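Local coordinates for protein pyridine synthase TbtD (Thermobispora bispora, PDB 5WA4) that probably forms the central pyridine ring of the thiopeptide antibiotic thiomuracin by a formal [4+2] aza-cycloaddition on a leader-guided peptide substrate, at residues E[133-141]-E[263-272]. Numbering follows the deposited sequence.
Sequences LTVRDVLLA and LLESGELTLE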
loop_
_atom_site.group_PDB
_atom_site.type_symbol
_atom_site.label_atom_id
_atom_site.label_comp_id
_atom_site.label_asym_id
_atom_site.label_seq_id
_atom_site.Cartn_x
_atom_site.Cartn_y
_atom_site.Cartn_z
ATOM N N LEU E 133 4.971 21.602 -30.325
ATOM C CA LEU E 133 4.429 21.712 -28.970
ATOM C C LEU E 133 3.244 20.754 -28.841
ATOM O O LEU E 133 2.581 20.478 -29.839
ATOM C CB LEU E 133 3.985 23.153 -28.683
ATOM C CG LEU E 133 4.978 24.299 -28.456
ATOM C CD1 LEU E 133 6.053 24.378 -29.529
ATOM C CD2 LEU E 133 4.221 25.631 -28.380
ATOM N N THR E 134 2.967 20.257 -27.634
ATOM C CA THR E 134 1.790 19.401 -27.424
ATOM C C THR E 134 0.514 20.201 -27.634
ATOM O O THR E 134 0.564 21.401 -27.886
ATOM C CB THR E 134 1.755 18.766 -26.017
ATOM O OG1 THR E 134 1.661 19.789 -25.019
ATOM C CG2 THR E 134 3.006 17.919 -25.772
ATOM N N VAL E 135 -0.635 19.546 -27.547
ATOM C CA VAL E 135 -1.898 20.261 -27.758
ATOM C C VAL E 135 -2.110 21.203 -26.568
ATOM O O VAL E 135 -2.498 22.360 -26.716
ATOM C CB VAL E 135 -3.082 19.279 -27.943
ATOM C CG1 VAL E 135 -4.392 20.015 -28.160
ATOM C CG2 VAL E 135 -2.809 18.348 -29.133
ATOM N N ARG E 136 -1.793 20.675 -25.396
ATOM C CA ARG E 136 -1.716 21.398 -24.145
ATOM C C ARG E 136 -0.942 22.696 -24.165
ATOM O O ARG E 136 -1.480 23.732 -23.813
ATOM C CB ARG E 136 -1.083 20.497 -23.111
ATOM C CG ARG E 136 -0.575 21.205 -21.880
ATOM C CD ARG E 136 -0.738 20.295 -20.711
ATOM N NE ARG E 136 -2.119 19.855 -20.656
ATOM C CZ ARG E 136 -2.523 18.637 -21.022
ATOM N NH1 ARG E 136 -1.628 17.711 -21.440
ATOM N NH2 ARG E 136 -3.825 18.345 -20.965
ATOM N N ASP E 137 0.333 22.619 -24.524
ATOM C CA ASP E 137 1.218 23.774 -24.481
ATOM C C ASP E 137 0.705 24.872 -25.400
ATOM O O ASP E 137 0.918 26.061 -25.155
ATOM C CB ASP E 137 2.645 23.363 -24.873
ATOM C CG ASP E 137 3.256 22.361 -23.897
ATOM O OD1 ASP E 137 3.095 22.572 -22.672
ATOM O OD2 ASP E 137 3.870 21.361 -24.352
ATOM N N VAL E 138 0.023 24.452 -26.461
ATOM C CA VAL E 138 -0.490 25.366 -27.461
ATOM C C VAL E 138 -1.694 26.103 -26.870
ATOM O O VAL E 138 -1.825 27.322 -27.012
ATOM C CB VAL E 138 -0.837 24.594 -28.787
ATOM C CG1 VAL E 138 -2.011 25.213 -29.533
ATOM C CG2 VAL E 138 0.385 24.524 -29.691
ATOM N N LEU E 139 -2.547 25.367 -26.175
ATOM C CA LEU E 139 -3.688 25.958 -25.495
ATOM C C LEU E 139 -3.238 26.912 -24.368
ATOM O O LEU E 139 -3.790 28.004 -24.185
ATOM C CB LEU E 139 -4.572 24.856 -24.929
ATOM C CG LEU E 139 -5.922 25.311 -24.398
ATOM C CD1 LEU E 139 -6.700 25.869 -25.557
ATOM C CD2 LEU E 139 -6.684 24.186 -23.675
ATOM N N LEU E 140 -2.221 26.492 -23.623
ATOM C CA LEU E 140 -1.680 27.269 -22.506
ATOM C C LEU E 140 -1.137 28.611 -22.977
ATOM O O LEU E 140 -1.504 29.661 -22.447
ATOM C CB LEU E 140 -0.580 26.476 -21.800
ATOM C CG LEU E 140 -0.482 26.642 -20.289
ATOM C CD1 LEU E 140 -1.808 26.267 -19.639
ATOM C CD2 LEU E 140 0.639 25.759 -19.759
ATOM N N ALA E 141 -0.272 28.546 -23.987
ATOM C CA ALA E 141 0.292 29.721 -24.631
ATOM C C ALA E 141 -0.793 30.707 -25.078
ATOM O O ALA E 141 -0.678 31.907 -24.824
ATOM C CB ALA E 141 1.158 29.307 -25.814
ATOM N N LEU E 263 -11.527 19.767 -27.393
ATOM C CA LEU E 263 -10.244 19.023 -27.462
ATOM C C LEU E 263 -10.220 17.668 -26.720
ATOM O O LEU E 263 -9.576 16.711 -27.166
ATOM C CB LEU E 263 -9.109 19.896 -26.925
ATOM C CG LEU E 263 -8.577 20.932 -27.915
ATOM C CD1 LEU E 263 -7.559 21.851 -27.258
ATOM C CD2 LEU E 263 -8.001 20.277 -29.162
ATOM N N LEU E 264 -10.903 17.610 -25.578
ATOM C CA LEU E 264 -11.000 16.383 -24.806
ATOM C C LEU E 264 -11.907 15.377 -25.503
ATOM O O LEU E 264 -11.533 14.217 -25.656
ATOM C CB LEU E 264 -11.505 16.672 -23.390
ATOM C CG LEU E 264 -10.423 17.227 -22.454
ATOM C CD1 LEU E 264 -11.023 17.721 -21.152
ATOM C CD2 LEU E 264 -9.393 16.169 -22.182
ATOM N N GLU E 265 -13.091 15.828 -25.921
ATOM C CA GLU E 265 -14.053 14.993 -26.636
ATOM C C GLU E 265 -13.481 14.261 -27.849
ATOM O O GLU E 265 -13.802 13.106 -28.084
ATOM C CB GLU E 265 -15.232 15.831 -27.103
ATOM C CG GLU E 265 -16.210 16.158 -26.025
ATOM C CD GLU E 265 -17.275 17.067 -26.541
ATOM O OE1 GLU E 265 -18.166 17.460 -25.752
ATOM O OE2 GLU E 265 -17.209 17.383 -27.749
ATOM N N SER E 266 -12.647 14.951 -28.610
ATOM C CA SER E 266 -12.039 14.404 -29.797
ATOM C C SER E 266 -10.705 13.687 -29.527
ATOM O O SER E 266 -10.080 13.139 -30.455
ATOM C CB SER E 266 -11.818 15.522 -30.804
ATOM O OG SER E 266 -10.485 16.008 -30.716
ATOM N N GLY E 267 -10.249 13.704 -28.279
ATOM C CA GLY E 267 -9.038 12.984 -27.937
ATOM C C GLY E 267 -7.649 13.621 -28.058
ATOM O O GLY E 267 -6.678 12.914 -28.315
ATOM N N GLU E 268 -7.492 14.921 -27.817
ATOM C CA GLU E 268 -6.115 15.416 -27.680
ATOM C C GLU E 268 -5.708 16.000 -26.325
ATOM O O GLU E 268 -4.824 16.852 -26.293
ATOM C CB GLU E 268 -5.815 16.459 -28.739
ATOM C CG GLU E 268 -5.555 15.878 -30.093
ATOM C CD GLU E 268 -6.623 16.287 -31.059
ATOM O OE1 GLU E 268 -7.765 16.435 -30.568
ATOM O OE2 GLU E 268 -6.328 16.442 -32.276
ATOM N N LEU E 269 -6.302 15.539 -25.221
ATOM C CA LEU E 269 -5.776 15.870 -23.884
ATOM C C LEU E 269 -6.258 14.823 -22.853
ATOM O O LEU E 269 -7.156 14.040 -23.174
ATOM C CB LEU E 269 -6.222 17.288 -23.430
ATOM C CG LEU E 269 -5.972 18.628 -24.153
ATOM C CD1 LEU E 269 -6.880 19.706 -23.626
ATOM C CD2 LEU E 269 -4.526 19.090 -24.084
ATOM N N THR E 270 -5.622 14.778 -21.667
ATOM C CA THR E 270 -6.254 14.427 -20.359
ATOM C C THR E 270 -5.239 14.420 -19.188
ATOM O O THR E 270 -5.391 13.650 -18.231
ATOM C CB THR E 270 -6.992 13.044 -20.327
ATOM O OG1 THR E 270 -7.567 12.728 -21.601
ATOM C CG2 THR E 270 -8.122 13.070 -19.289
ATOM N N LEU E 271 -4.217 15.279 -19.271
ATOM C CA LEU E 271 -3.243 15.474 -18.192
ATOM C C LEU E 271 -3.685 16.623 -17.246
ATOM O O LEU E 271 -4.066 16.327 -16.113
ATOM C CB LEU E 271 -1.842 15.717 -18.797
ATOM C CG LEU E 271 -0.521 15.376 -18.095
ATOM C CD1 LEU E 271 0.540 15.029 -19.134
ATOM C CD2 LEU E 271 -0.059 16.540 -17.218
ATOM N N GLU E 272 -3.657 17.877 -17.731
ATOM C CA GLU E 272 -3.959 19.125 -17.014
ATOM C C GLU E 272 -5.077 18.977 -15.984
ATOM O O GLU E 272 -6.023 19.759 -15.952
ATOM C CB GLU E 272 -4.331 20.186 -18.055
ATOM C CG GLU E 272 -3.295 21.315 -18.442
ATOM C CD GLU E 272 -2.948 22.305 -17.388
ATOM O OE1 GLU E 272 -3.556 22.252 -16.313
ATOM O OE2 GLU E 272 -2.006 23.093 -17.627
#
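The guanidinium of R136 lies between two parts of the chain 263-272. CD2 of L269 sits over one face, nearer the rim than the centre, 3.3 Å from R136 NH2. The opposite face carries the backbone N of E272 and CB of L271, and near the plane, at the edge, comes the backbone N of T270. R136 leaves its helix with CG anti to the backbone N (chi1 163°), then bends at chi2 and chi3, which carries the flat group in among residues 269-272. The carboxylate of E272 does not pair with it: its plane is turned 51° from the guanidinium, and OE2 stays 4.4 Å from R136 NE, so any attraction is probably only long-range. The two segments join the start of helix 135-159, where T134 is the N-cap and its OG1 accepts from D137 N (3.2 Å), to the end of helix 244-265, closed by a Schellman motif with G267 at positive phi. The chain then runs on to E272, the last residue modelled before a gap. Next to the arginine in sequence, V135 CG1 and L263 CD2 meet tip to tip at 3.8 Å, while V135 CG2 packs 3.6 Å from E268 CB. Deeper in, L139 touches L263 and L269 loosely through CD2 and also packs on R259 and A260 of helix 244-265 and L316 of helix 307-328.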